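PDB 5FJL: fiber protein from Raptor siadenovirus a, which probably attaches the virion to receptors on the host cell through the trimeric head domain at the tip of its fibre, the part described here. Local coordinates for residues C119-T124 / L146-S151. Sequence-based numbering, arbitrary orientation. Where two conformers were deposited one is given.
Sequences CIFITT and LVVLRS
Phe121 and Arg150 meet in a cation-pi contact inside the beta-sandwich of the adenovirus fibre head. Strand 115-122, which carries Phe121, and strand 144-149, which leads into Arg150, do not pair with each other; each is hydrogen-bonded to strand 127-138, and the two side chains reach toward one another within the buried interior. With CG turned anti to its own carbonyl carbon (chi1 -63°), the Phe121 ring extends toward strand 144-149. Arg150 comes the opposite way and slides past it, its chain bending at chi3 (55°) to bring NE over the rim of one ring face, with CD beside Phe121 CZ.

This is the tight part: Arg150 CD lies 3.6 Å from Phe121 CZ, and Arg150 NE sits 3.7 Å from Phe121 CE1. The guanidinium does not lie flat on the ring; the two planes are 69° apart, although Arg150 CZ remains over the face, 5.0 Å from the centroid of the Phe121 ring.

Two partners fix the Arg150 head group: NE forms a salt bridge with Glu130 and NH1 a hydrogen bond to the carbonyl of Lys97. The backbone oxygen of Arg150 accepts a bond from Arg129 of a second subunit, so this part of the chain lies at the trimer interface.

Between these two segments the contact at the ring's edge is looser: near the ring plane, Val148 approaches with a single methyl, its CG1 4.5 Å from Phe121 CZ.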
# COMPACT_ATOMS: atom_id res chain seq x y z
N CYS A 119 9.23 -0.11 6.97
CA CYS A 119 9.78 -0.30 8.32
C CYS A 119 11.20 -0.77 8.24
O CYS A 119 11.63 -1.46 7.30
CB CYS A 119 8.99 -1.32 9.10
SG CYS A 119 7.29 -0.73 9.41
N ILE A 120 11.96 -0.44 9.30
CA ILE A 120 13.31 -0.91 9.49
C ILE A 120 13.33 -1.67 10.80
O ILE A 120 12.95 -1.13 11.83
CB ILE A 120 14.34 0.23 9.49
CG1 ILE A 120 14.35 0.97 8.14
CG2 ILE A 120 15.73 -0.31 9.80
CD1 ILE A 120 15.02 2.31 8.21
N PHE A 121 13.73 -2.93 10.75
CA PHE A 121 13.88 -3.77 11.94
C PHE A 121 15.35 -3.93 12.24
O PHE A 121 16.11 -4.35 11.39
CB PHE A 121 13.22 -5.16 11.75
CG PHE A 121 11.73 -5.08 11.54
CD1 PHE A 121 11.20 -4.97 10.25
CD2 PHE A 121 10.85 -5.14 12.61
CE1 PHE A 121 9.84 -4.87 10.06
CE2 PHE A 121 9.48 -5.05 12.39
CZ PHE A 121 8.99 -4.89 11.12
N ILE A 122 15.72 -3.55 13.46
CA ILE A 122 17.09 -3.70 13.95
C ILE A 122 17.13 -4.88 14.90
O ILE A 122 16.40 -4.91 15.89
CB ILE A 122 17.55 -2.43 14.70
CG1 ILE A 122 17.32 -1.17 13.87
CG2 ILE A 122 18.98 -2.59 15.17
CD1 ILE A 122 18.09 -1.09 12.62
N THR A 123 17.98 -5.86 14.58
CA THR A 123 18.28 -6.96 15.48
C THR A 123 19.74 -6.80 15.93
O THR A 123 20.45 -5.91 15.44
CB THR A 123 18.05 -8.32 14.84
OG1 THR A 123 18.99 -8.52 13.80
CG2 THR A 123 16.60 -8.44 14.27
N THR A 124 20.21 -7.65 16.83
CA THR A 124 21.62 -7.56 17.22
C THR A 124 22.53 -7.69 16.02
O THR A 124 23.53 -6.93 15.90
CB THR A 124 21.94 -8.67 18.25
OG1 THR A 124 21.15 -8.47 19.42
CG2 THR A 124 23.42 -8.64 18.60
N LEU A 146 -1.83 -2.48 17.84
CA LEU A 146 -1.28 -2.27 16.48
C LEU A 146 -0.66 -3.57 16.03
O LEU A 146 0.18 -4.15 16.72
CB LEU A 146 -0.24 -1.16 16.51
CG LEU A 146 0.46 -0.85 15.16
CD1 LEU A 146 -0.52 -0.53 14.05
CD2 LEU A 146 1.48 0.28 15.31
N VAL A 147 -1.09 -4.07 14.88
CA VAL A 147 -0.64 -5.35 14.35
C VAL A 147 0.20 -5.08 13.13
O VAL A 147 -0.18 -4.22 12.31
CB VAL A 147 -1.85 -6.22 13.94
CG1 VAL A 147 -1.39 -7.54 13.34
CG2 VAL A 147 -2.78 -6.41 15.15
N VAL A 148 1.34 -5.77 13.03
CA VAL A 148 2.24 -5.61 11.88
C VAL A 148 2.37 -6.96 11.23
O VAL A 148 2.70 -7.95 11.90
CB VAL A 148 3.62 -5.10 12.31
CG1 VAL A 148 4.53 -4.85 11.11
CG2 VAL A 148 3.51 -3.83 13.14
N LEU A 149 2.13 -7.01 9.92
CA LEU A 149 2.27 -8.25 9.15
C LEU A 149 3.44 -8.14 8.21
O LEU A 149 3.60 -7.15 7.51
CB LEU A 149 1.03 -8.56 8.35
CG LEU A 149 -0.27 -8.66 9.11
CD1 LEU A 149 -1.38 -9.08 8.14
CD2 LEU A 149 -0.19 -9.71 10.20
N ARG A 150 4.30 -9.15 8.20
CA ARG A 150 5.52 -9.17 7.43
C ARG A 150 5.56 -10.38 6.52
O ARG A 150 4.76 -11.32 6.69
CB ARG A 150 6.73 -9.23 8.36
CG ARG A 150 6.86 -8.08 9.35
CD ARG A 150 8.00 -8.28 10.33
NE ARG A 150 9.24 -8.50 9.61
CZ ARG A 150 9.89 -9.64 9.52
NH1 ARG A 150 9.48 -10.73 10.18
NH2 ARG A 150 10.98 -9.74 8.76
N SER A 151 6.48 -10.36 5.57
CA SER A 151 6.66 -11.48 4.62
C SER A 151 7.43 -12.65 5.19
O SER A 151 7.10 -13.83 4.90
CB SER A 151 7.40 -11.02 3.37
OG SER A 151 7.65 -12.15 2.54